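PDB 4ON1: putative metalloprotease II from Bacteroides fragilis, which binds a zinc ion and probably acts as an extracellular metalloendopeptidase that hydrolyses peptide bonds. Local coordinates for residues L97-G101 with D102-Y106; M46-G50 with S51-T55; S261-E264 with S265-Y269. All coordinates share one frame; numbering follows the deposited sequence.

Contact 1: residues L97-G101 with D102-Y106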
ATOM      1  N   LEU A  97      -1.666 -11.354   7.471  1.00 16.62           N
ATOM      2  CA  LEU A  97      -0.712 -12.180   8.191  1.00 27.42           C
ATOM      3  C   LEU A  97      -0.342 -13.447   7.430  1.00 26.34           C
ATOM      4  O   LEU A  97      -0.897 -13.738   6.368  1.00 25.59           O
ATOM      5  CB  LEU A  97      -1.261 -12.527   9.577  1.00 31.27           C
ATOM      6  CG  LEU A  97      -2.730 -12.926   9.704  1.00 27.81           C
ATOM      7  CD1 LEU A  97      -2.984 -14.292   9.117  1.00 35.93           C
ATOM      8  CD2 LEU A  97      -3.160 -12.894  11.160  1.00 31.55           C
ATOM      9  N   GLN A  98       0.607 -14.194   7.983  1.00 27.48           N
ATOM     10  CA  GLN A  98       1.065 -15.421   7.354  1.00 34.04           C
ATOM     11  C   GLN A  98       0.296 -16.635   7.858  1.00 36.22           C
ATOM     12  O   GLN A  98       0.190 -16.857   9.065  1.00 40.59           O
ATOM     13  CB  GLN A  98       2.562 -15.610   7.594  1.00 31.18           C
ATOM     14  CG  GLN A  98       3.406 -14.443   7.103  1.00 50.77           C
ATOM     15  CD  GLN A  98       4.037 -14.718   5.751  1.00 65.94           C
ATOM     16  OE1 GLN A  98       3.583 -15.588   5.005  1.00 66.82           O
ATOM     17  NE2 GLN A  98       5.089 -13.973   5.428  1.00 71.98           N
ATOM     18  N   ARG A  99      -0.230 -17.417   6.920  1.00 32.30           N
ATOM     19  CA  ARG A  99      -0.864 -18.691   7.232  1.00 35.77           C
ATOM     20  C   ARG A  99      -0.286 -19.764   6.324  1.00 38.28           C
ATOM     21  O   ARG A  99      -0.431 -19.685   5.104  1.00 37.46           O
ATOM     22  CB  ARG A  99      -2.380 -18.630   7.041  1.00 28.27           C
ATOM     23  CG  ARG A  99      -3.099 -17.557   7.838  1.00 31.60           C
ATOM     24  CD  ARG A  99      -3.302 -17.971   9.280  1.00 34.41           C
ATOM     25  NE  ARG A  99      -4.206 -19.115   9.390  1.00 39.39           N
ATOM     26  CZ  ARG A  99      -3.924 -20.216  10.075  1.00 42.15           C
ATOM     27  NH1 ARG A  99      -2.771 -20.309  10.719  1.00 41.92           N
ATOM     28  NH2 ARG A  99      -4.795 -21.214  10.122  1.00 42.48           N
ATOM     29  N   GLY A 100       0.369 -20.755   6.919  1.00 40.94           N
ATOM     30  CA  GLY A 100       0.927 -21.860   6.161  1.00 42.57           C
ATOM     31  C   GLY A 100       1.917 -21.420   5.097  1.00 44.19           C
ATOM     32  O   GLY A 100       1.990 -22.017   4.023  1.00 54.36           O
ATOM     33  N   GLY A 101       2.676 -20.369   5.395  1.00 32.44           N
ATOM     34  CA  GLY A 101       3.642 -19.838   4.451  1.00 41.64           C
ATOM     35  C   GLY A 101       3.077 -18.833   3.463  1.00 45.61           C
ATOM     36  O   GLY A 101       3.832 -18.162   2.758  1.00 50.10           O
ATOM     37  N   ASP A 102       1.753 -18.728   3.397  1.00 32.03           N
ATOM     38  CA  ASP A 102       1.117 -17.780   2.487  1.00 29.43           C
ATOM     39  C   ASP A 102       0.755 -16.475   3.183  1.00 30.48           C
ATOM     40  O   ASP A 102       0.393 -16.462   4.363  1.00 30.71           O
ATOM     41  CB  ASP A 102      -0.140 -18.385   1.851  1.00 24.54           C
ATOM     42  CG  ASP A 102       0.183 -19.412   0.782  1.00 40.55           C
ATOM     43  OD1 ASP A 102       1.382 -19.602   0.480  1.00 41.10           O
ATOM     44  OD2 ASP A 102      -0.760 -20.021   0.237  1.00 36.78           O
ATOM     45  N   LEU A 103       0.877 -15.375   2.448  1.00 26.88           N
ATOM     46  CA  LEU A 103       0.409 -14.086   2.932  1.00 26.75           C
ATOM     47  C   LEU A 103      -1.107 -13.965   2.708  1.00 25.41           C
ATOM     48  O   LEU A 103      -1.588 -14.057   1.573  1.00 22.87           O
ATOM     49  CB  LEU A 103       1.156 -12.951   2.237  1.00 27.65           C
ATOM     50  CG  LEU A 103       0.862 -11.550   2.758  1.00 38.09           C
ATOM     51  CD1 LEU A 103       1.443 -11.420   4.151  1.00 39.03           C
ATOM     52  CD2 LEU A 103       1.458 -10.500   1.831  1.00 41.00           C
ATOM     53  N   ILE A 104      -1.850 -13.777   3.793  1.00 17.13           N
ATOM     54  CA  ILE A 104      -3.316 -13.776   3.738  1.00 20.02           C
ATOM     55  C   ILE A 104      -3.906 -12.424   4.134  1.00 20.64           C
ATOM     56  O   ILE A 104      -3.511 -11.846   5.144  1.00 22.62           O
ATOM     57  CB  ILE A 104      -3.901 -14.852   4.667  1.00 24.14           C
ATOM     58  CG1 ILE A 104      -3.264 -16.214   4.364  1.00 27.22           C
ATOM     59  CG2 ILE A 104      -5.417 -14.915   4.531  1.00 19.61           C
ATOM     60  CD1 ILE A 104      -3.541 -16.727   2.961  1.00 20.10           C
ATOM     61  N   ASP A 105      -4.831 -11.916   3.321  1.00 17.47           N
ATOM     62  CA  ASP A 105      -5.572 -10.687   3.635  1.00 14.80           C
ATOM     63  C   ASP A 105      -6.986 -11.010   4.121  1.00 22.80           C
ATOM     64  O   ASP A 105      -7.726 -11.726   3.441  1.00 19.01           O
ATOM     65  CB  ASP A 105      -5.660  -9.773   2.406  1.00 18.14           C
ATOM     66  CG  ASP A 105      -4.867  -8.483   2.562  1.00 47.12           C
ATOM     67  OD1 ASP A 105      -4.512  -8.120   3.704  1.00 64.09           O
ATOM     68  OD2 ASP A 105      -4.610  -7.822   1.534  1.00 52.62           O
ATOM     69  N   TYR A 106      -7.357 -10.499   5.291  1.00 14.27           N
ATOM     70  CA  TYR A 106      -8.747 -10.582   5.751  1.00 14.01           C
ATOM     71  C   TYR A 106      -9.360  -9.197   5.646  1.00 16.58           C
ATOM     72  O   TYR A 106      -8.827  -8.246   6.212  1.00 19.69           O
ATOM     73  CB  TYR A 106      -8.846 -11.102   7.190  1.00 15.51           C
ATOM     74  CG  TYR A 106      -8.234 -12.464   7.415  1.00 17.25           C
ATOM     75  CD1 TYR A 106      -9.020 -13.606   7.416  1.00 15.65           C
ATOM     76  CD2 TYR A 106      -6.872 -12.608   7.634  1.00 24.39           C
ATOM     77  CE1 TYR A 106      -8.467 -14.853   7.624  1.00 17.46           C
ATOM     78  CE2 TYR A 106      -6.306 -13.852   7.841  1.00 24.79           C
ATOM     79  CZ  TYR A 106      -7.108 -14.971   7.834  1.00 32.41           C
ATOM     80  OH  TYR A 106      -6.548 -16.214   8.040  1.00 35.55           O
TER

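Contact 2: residues M46-G50 with S51-T55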
ATOM      1  N   MET A  46      -5.908 -13.301  20.837  1.00 25.36           N
ATOM      2  CA  MET A  46      -6.062 -14.695  20.466  1.00 19.64           C
ATOM      3  C   MET A  46      -6.913 -14.829  19.216  1.00 29.66           C
ATOM      4  O   MET A  46      -8.080 -14.448  19.199  1.00 22.91           O
ATOM      5  CB  MET A  46      -6.680 -15.500  21.593  1.00 20.90           C
ATOM      6  CG  MET A  46      -7.244 -16.810  21.105  1.00 39.25           C
ATOM      7  SD  MET A  46      -7.047 -18.080  22.332  1.00 73.94           S
ATOM      8  CE  MET A  46      -5.273 -18.255  22.234  1.00 28.07           C
ATOM      9  N   LEU A  47      -6.306 -15.362  18.165  1.00 24.16           N
ATOM     10  CA  LEU A  47      -6.986 -15.533  16.897  1.00 20.68           C
ATOM     11  C   LEU A  47      -7.449 -16.969  16.745  1.00 23.66           C
ATOM     12  O   LEU A  47      -6.799 -17.898  17.228  1.00 20.17           O
ATOM     13  CB  LEU A  47      -6.063 -15.151  15.739  1.00 17.21           C
ATOM     14  CG  LEU A  47      -5.566 -13.707  15.751  1.00 19.99           C
ATOM     15  CD1 LEU A  47      -4.462 -13.514  14.715  1.00 24.83           C
ATOM     16  CD2 LEU A  47      -6.725 -12.769  15.479  1.00 17.64           C
ATOM     17  N   GLN A  48      -8.575 -17.146  16.067  1.00 18.67           N
ATOM     18  CA  GLN A  48      -9.034 -18.482  15.718  1.00 19.71           C
ATOM     19  C   GLN A  48      -9.377 -18.538  14.235  1.00 23.76           C
ATOM     20  O   GLN A  48     -10.033 -17.637  13.698  1.00 20.62           O
ATOM     21  CB  GLN A  48     -10.252 -18.899  16.550  1.00 20.46           C
ATOM     22  CG  GLN A  48     -10.882 -20.217  16.072  1.00 24.91           C
ATOM     23  CD  GLN A  48     -12.106 -20.634  16.869  1.00 25.69           C
ATOM     24  OE1 GLN A  48     -12.592 -19.893  17.726  1.00 29.13           O
ATOM     25  NE2 GLN A  48     -12.607 -21.835  16.593  1.00 23.73           N
ATOM     26  N   GLU A  49      -8.875 -19.571  13.569  1.00 21.85           N
ATOM     27  CA  GLU A  49      -9.330 -19.914  12.231  1.00 28.75           C
ATOM     28  C   GLU A  49      -9.544 -21.424  12.167  1.00 23.82           C
ATOM     29  O   GLU A  49      -8.585 -22.197  12.181  1.00 27.04           O
ATOM     30  CB  GLU A  49      -8.329 -19.445  11.171  1.00 24.05           C
ATOM     31  CG  GLU A  49      -8.853 -19.587   9.744  1.00 28.88           C
ATOM     32  CD  GLU A  49      -7.969 -18.904   8.718  1.00 31.69           C
ATOM     33  OE1 GLU A  49      -6.826 -19.368   8.507  1.00 37.35           O
ATOM     34  OE2 GLU A  49      -8.420 -17.901   8.126  1.00 28.78           O
ATOM     35  N   GLY A  50     -10.807 -21.841  12.122  1.00 24.68           N
ATOM     36  CA  GLY A  50     -11.144 -23.252  12.182  1.00 23.76           C
ATOM     37  C   GLY A  50     -10.657 -23.877  13.473  1.00 32.88           C
ATOM     38  O   GLY A  50     -10.964 -23.374  14.555  1.00 31.53           O
ATOM     39  N   SER A  51      -9.870 -24.946  13.370  1.00 26.27           N
ATOM     40  CA  SER A  51      -9.381 -25.628  14.561  1.00 32.17           C
ATOM     41  C   SER A  51      -8.050 -25.058  15.055  1.00 33.10           C
ATOM     42  O   SER A  51      -7.511 -25.522  16.055  1.00 37.26           O
ATOM     43  CB  SER A  51      -9.223 -27.126  14.294  1.00 40.55           C
ATOM     44  OG  SER A  51      -8.215 -27.367  13.329  1.00 49.97           O
ATOM     45  N   GLU A  52      -7.523 -24.052  14.360  1.00 29.64           N
ATOM     46  CA  GLU A  52      -6.269 -23.431  14.780  1.00 32.70           C
ATOM     47  C   GLU A  52      -6.509 -22.174  15.598  1.00 30.23           C
ATOM     48  O   GLU A  52      -7.176 -21.240  15.154  1.00 25.37           O
ATOM     49  CB  GLU A  52      -5.389 -23.082  13.575  1.00 36.75           C
ATOM     50  CG  GLU A  52      -4.678 -24.268  12.947  1.00 58.32           C
ATOM     51  CD  GLU A  52      -3.914 -23.877  11.698  1.00 71.71           C
ATOM     52  OE1 GLU A  52      -4.297 -24.328  10.598  1.00 78.13           O
ATOM     53  OE2 GLU A  52      -2.926 -23.118  11.823  1.00 71.44           O
ATOM     54  N   LEU A  53      -5.941 -22.158  16.797  1.00 24.83           N
ATOM     55  CA  LEU A  53      -6.017 -20.997  17.662  1.00 25.63           C
ATOM     56  C   LEU A  53      -4.604 -20.626  18.068  1.00 29.31           C
ATOM     57  O   LEU A  53      -3.816 -21.498  18.428  1.00 27.00           O
ATOM     58  CB  LEU A  53      -6.886 -21.282  18.891  1.00 26.59           C
ATOM     59  CG  LEU A  53      -8.395 -21.399  18.628  1.00 32.11           C
ATOM     60  CD1 LEU A  53      -8.748 -22.796  18.115  1.00 38.35           C
ATOM     61  CD2 LEU A  53      -9.193 -21.093  19.882  1.00 32.00           C
ATOM     62  N   TRP A  54      -4.287 -19.337  18.006  1.00 26.86           N
ATOM     63  CA  TRP A  54      -2.953 -18.869  18.365  1.00 27.48           C
ATOM     64  C   TRP A  54      -2.986 -17.413  18.789  1.00 32.28           C
ATOM     65  O   TRP A  54      -3.938 -16.686  18.483  1.00 28.32           O
ATOM     66  CB  TRP A  54      -1.983 -19.063  17.196  1.00 22.91           C
ATOM     67  CG  TRP A  54      -2.187 -18.107  16.044  1.00 21.26           C
ATOM     68  CD1 TRP A  54      -1.443 -16.996  15.759  1.00 29.02           C
ATOM     69  CD2 TRP A  54      -3.199 -18.184  15.027  1.00 24.00           C
ATOM     70  NE1 TRP A  54      -1.927 -16.381  14.626  1.00 27.02           N
ATOM     71  CE2 TRP A  54      -3.002 -17.089  14.158  1.00 20.23           C
ATOM     72  CE3 TRP A  54      -4.247 -19.076  14.764  1.00 26.94           C
ATOM     73  CZ2 TRP A  54      -3.819 -16.859  13.047  1.00 23.40           C
ATOM     74  CZ3 TRP A  54      -5.057 -18.845  13.660  1.00 24.66           C
ATOM     75  CH2 TRP A  54      -4.838 -17.746  12.814  1.00 26.89           C
ATOM     76  N   THR A  55      -1.950 -16.989  19.505  1.00 27.20           N
ATOM     77  CA  THR A  55      -1.868 -15.607  19.959  1.00 29.54           C
ATOM     78  C   THR A  55      -0.898 -14.801  19.118  1.00 32.61           C
ATOM     79  O   THR A  55       0.094 -15.324  18.611  1.00 28.81           O
ATOM     80  CB  THR A  55      -1.416 -15.509  21.423  1.00 29.22           C
ATOM     81  OG1 THR A  55      -0.137 -16.140  21.564  1.00 40.82           O
ATOM     82  CG2 THR A  55      -2.415 -16.197  22.325  1.00 29.20           C
TER

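Contact 3: residues S261-E264 with S265-Y269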
ATOM      1  N   SER A 261       3.014   8.632 -21.535  1.00 21.80           N
ATOM      2  CA  SER A 261       1.894   9.501 -21.868  1.00 23.41           C
ATOM      3  C   SER A 261       0.943   9.655 -20.686  1.00 19.33           C
ATOM      4  O   SER A 261       0.457  10.755 -20.404  1.00 19.39           O
ATOM      5  CB  SER A 261       1.134   8.951 -23.073  1.00 18.68           C
ATOM      6  OG  SER A 261       2.036   8.496 -24.058  1.00 45.94           O
ATOM      7  N   ALA A 262       0.669   8.546 -20.003  1.00 14.66           N
ATOM      8  CA  ALA A 262      -0.241   8.559 -18.856  1.00 21.07           C
ATOM      9  C   ALA A 262       0.289   9.437 -17.722  1.00 19.99           C
ATOM     10  O   ALA A 262      -0.463  10.176 -17.089  1.00 15.05           O
ATOM     11  CB  ALA A 262      -0.491   7.146 -18.360  1.00 18.94           C
ATOM     12  N   LEU A 263       1.585   9.353 -17.456  1.00 17.81           N
ATOM     13  CA  LEU A 263       2.178  10.183 -16.408  1.00 18.24           C
ATOM     14  C   LEU A 263       2.099  11.668 -16.764  1.00 14.10           C
ATOM     15  O   LEU A 263       1.682  12.498 -15.948  1.00 16.93           O
ATOM     16  CB  LEU A 263       3.640   9.796 -16.176  1.00 13.28           C
ATOM     17  CG  LEU A 263       4.340  10.627 -15.098  1.00 14.17           C
ATOM     18  CD1 LEU A 263       3.618  10.488 -13.764  1.00 12.45           C
ATOM     19  CD2 LEU A 263       5.793  10.218 -14.967  1.00 22.81           C
ATOM     20  N   GLU A 264       2.498  11.992 -17.992  1.00 16.58           N
ATOM     21  CA  GLU A 264       2.458  13.368 -18.481  1.00 24.93           C
ATOM     22  C   GLU A 264       1.037  13.918 -18.446  1.00 20.13           C
ATOM     23  O   GLU A 264       0.809  15.060 -18.049  1.00 20.68           O
ATOM     24  CB  GLU A 264       3.018  13.446 -19.909  1.00 22.65           C
ATOM     25  CG  GLU A 264       4.529  13.245 -19.981  1.00 42.76           C
ATOM     26  CD  GLU A 264       5.076  13.331 -21.398  1.00 62.40           C
ATOM     27  OE1 GLU A 264       4.330  13.769 -22.301  1.00 70.50           O
ATOM     28  OE2 GLU A 264       6.249  12.947 -21.610  1.00 49.91           O
ATOM     29  N   SER A 265       0.081  13.091 -18.850  1.00 13.57           N
ATOM     30  CA  SER A 265      -1.320  13.486 -18.821  1.00 16.34           C
ATOM     31  C   SER A 265      -1.759  13.731 -17.380  1.00 17.58           C
ATOM     32  O   SER A 265      -2.512  14.663 -17.100  1.00 14.35           O
ATOM     33  CB  SER A 265      -2.192  12.417 -19.485  1.00 21.47           C
ATOM     34  OG  SER A 265      -3.569  12.721 -19.350  1.00 31.47           O
ATOM     35  N   PHE A 266      -1.273  12.895 -16.469  1.00 16.19           N
ATOM     36  CA  PHE A 266      -1.542  13.063 -15.043  1.00 15.95           C
ATOM     37  C   PHE A 266      -1.019  14.403 -14.539  1.00 20.19           C
ATOM     38  O   PHE A 266      -1.724  15.141 -13.849  1.00 12.48           O
ATOM     39  CB  PHE A 266      -0.913  11.921 -14.242  1.00 15.01           C
ATOM     40  CG  PHE A 266      -1.125  12.022 -12.744  1.00 13.37           C
ATOM     41  CD1 PHE A 266      -0.072  11.793 -11.865  1.00  8.93           C
ATOM     42  CD2 PHE A 266      -2.371  12.336 -12.222  1.00 17.69           C
ATOM     43  CE1 PHE A 266      -0.256  11.865 -10.491  1.00 10.67           C
ATOM     44  CE2 PHE A 266      -2.569  12.416 -10.842  1.00  9.43           C
ATOM     45  CZ  PHE A 266      -1.510  12.178  -9.975  1.00 10.84           C
ATOM     46  N   GLN A 267       0.226  14.715 -14.879  1.00 15.07           N
ATOM     47  CA  GLN A 267       0.846  15.950 -14.409  1.00 15.96           C
ATOM     48  C   GLN A 267       0.186  17.203 -14.979  1.00 17.88           C
ATOM     49  O   GLN A 267       0.008  18.195 -14.270  1.00 18.28           O
ATOM     50  CB  GLN A 267       2.334  15.939 -14.741  1.00 12.71           C
ATOM     51  CG  GLN A 267       3.151  14.985 -13.854  1.00 11.43           C
ATOM     52  CD  GLN A 267       4.597  14.886 -14.315  1.00 23.11           C
ATOM     53  OE1 GLN A 267       4.869  14.439 -15.430  1.00 23.33           O
ATOM     54  NE2 GLN A 267       5.527  15.314 -13.465  1.00 17.98           N
ATOM     55  N   ASN A 268      -0.183  17.159 -16.251  1.00 13.26           N
ATOM     56  CA  ASN A 268      -0.914  18.269 -16.843  1.00 17.18           C
ATOM     57  C   ASN A 268      -2.259  18.475 -16.145  1.00 18.09           C
ATOM     58  O   ASN A 268      -2.688  19.606 -15.940  1.00 23.17           O
ATOM     59  CB  ASN A 268      -1.099  18.065 -18.344  1.00 25.02           C
ATOM     60  CG  ASN A 268       0.167  18.367 -19.127  1.00 52.59           C
ATOM     61  OD1 ASN A 268       1.041  19.110 -18.659  1.00 47.96           O
ATOM     62  ND2 ASN A 268       0.274  17.801 -20.326  1.00 52.90           N
ATOM     63  N   TYR A 269      -2.925  17.385 -15.772  1.00 15.15           N
ATOM     64  CA  TYR A 269      -4.157  17.512 -15.002  1.00 20.37           C
ATOM     65  C   TYR A 269      -3.909  18.222 -13.666  1.00 16.56           C
ATOM     66  O   TYR A 269      -4.644  19.145 -13.296  1.00 17.52           O
ATOM     67  CB  TYR A 269      -4.792  16.146 -14.751  1.00 19.12           C
ATOM     68  CG  TYR A 269      -5.989  16.207 -13.821  1.00 20.89           C
ATOM     69  CD1 TYR A 269      -7.250  16.566 -14.291  1.00 19.33           C
ATOM     70  CD2 TYR A 269      -5.854  15.896 -12.471  1.00 19.40           C
ATOM     71  CE1 TYR A 269      -8.347  16.620 -13.433  1.00 17.73           C
ATOM     72  CE2 TYR A 269      -6.934  15.949 -11.605  1.00 19.57           C
ATOM     73  CZ  TYR A 269      -8.178  16.308 -12.092  1.00 22.20           C
ATOM     74  OH  TYR A 269      -9.246  16.355 -11.225  1.00 22.23           O
TER

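Contact 1: residues L97-G101 with D102-Y106
L97 and I104 pair across a two-residue β hairpin whose arms, strands 92-99 and 102-109, are joined by a type I' turn from R99 to D102. Two pairs of backbone bonds define the register. L97 N donates to I104 O (3.0 Å) and I104 N returns to L97 O (2.7 Å). Nearer the turn, R99 N reaches D102 O at 2.8 Å with a straight N-H...O angle of 163°, while D102 N bonds R99 O at 2.9 Å. Both turn residues, G100 and G101, have positive phi, as the I' geometry requires. Between the two bonded pairs, Q98 faces L103, and the CA of Q98 also directs a C-H toward D102 O.

The face holding L97, R99 and I104 carries the side-chain packing, which the end of Y106 joins. L97 CG is turned between its own N and carbonyl carbon (chi1 43°), which brings CD1 to the edge of the Y106 ring, 3.6 Å from CE2. The arginine chain runs across I104, with R99 CB 3.7 Å from I104 CG1. R99 CG, set by the first torsion, lies 3.7 Å from Y106 OH; bends at the second and third torsions turn the rest of the chain. The hydroxyl lies at the guanidinium edge, and the guanidinium and phenol ring planes are 26° apart. The polar ends are fixed from outside the hairpin: E49 receives both R99 NE and Y106 OH, and R99 NH1 bridges to E52. Positive phi at both corners and the hydrogen-bonded R99-D102 pair define a two-residue type I' β hairpin, here in the fragilysin-like N-terminal domain.

Contact 2: residues M46-G50 with S51-T55
L47 and W54 form the closely packed side of this hairpin. They are a hydrogen-bonded antiparallel pair, with L47 N to W54 O at 2.7 Å and W54 N back to L47 O at 3.0 Å. The indole CG sits between its own N and carbonyl carbon (chi1 73°), which lays the ring back across the neighbouring strand. L47 CB consequently stands over one face, 3.9 Å from the centroid of the six-membered ring and 12° off its normal, a CH-pi contact. L47 CD1 adds a second touch at 3.8 Å from W54 CZ2. L97 of strand 92-99 touches L47, and R99 packs on the indole.

The connection is a 2-residue β hairpin between strands 43-49 and 52-68, closed by a type II' turn from E49 to E52 with G50 at its first corner in positive phi. E49 N bonds E52 O at 2.9 Å, and E52 N returns a bond to E49 O. E49 OE2 also makes a salt bridge to R157.

The opposite face, with M46, Q48, L53 and T55, is the solvent side: its side chains touch pairwise, but L53 and T55 are exposed. Q48 and L53 run alongside one another in the same direction, with Q48 CB 3.7 Å from L53 CG. The extended Q48 chain reaches along toward the turn, where NE2 donates to G50 O (3.0 Å, N-H...O 168°), in both the amide and the carbonyl plane. Farther from the turn, M46 curls its chain so that CE touches T55 CG2 at 3.5 Å.

Contact 3: residues S261-E264 with S265-Y269
E264, S265 and L263 have the most surface covered within this part of helix 259-271, and backbone bonds one turn apart account for the polar contacts. L263 O accepts Q267 N at 2.9 Å. E264 O accepts N268 N, also at 2.9 Å, and the N268 side chain lies near that oxygen too, its CG 3.5 Å from E264 O. S265 N bonds S261 O at 2.8 Å, one turn earlier, and S265 CB rests 3.3 Å from S261 O.

Side chains add less. L263 CG lies anti to its backbone N (chi1 180°) and passes obliquely by Q267, with L263 CG 3.9 Å from Q267 OE1; the other end of that amide, NE2, is held by F316 O. L263 CD1 meets F266 CD1 only loosely, at 4.4 Å. These apolar groups face two strands: L263 packs on A319 and I321, F266 on Y284 and L286, whereas E264 and S265 are exposed. The L263 side chain is still about 10 Å from those of the zinc ligands D176 and H338. Regular i to i+4 bonding with one apolar flank marks an amphipathic α-helix laid on strands 284-288 and 319-323 of the metallopeptidase domain.

From the N terminus, contact 2 comes first, closing the hairpin between strands 43-49 and 52-68; contact 1 follows, closing the hairpin of strands 92-99 and 102-109. Contact 3 closes no hairpin but joins successive turns of helix 259-271, which packs on strands 284-288 and 319-323. The three are in series, so none nests in or crosses another. Contacts 1 and 2, centres 13 Å apart, touch directly: R99 and Y106 meeting E49 form the polar tie between two hairpins of the fragilysin N-terminal range, and L97 CD2 packs 3.8 Å from L47 CD1. Contact 3, in the metallopeptidase range, lies across the chain's centre, its nearest atoms about 23 Å from contact 1 and about 36 Å from contact 2.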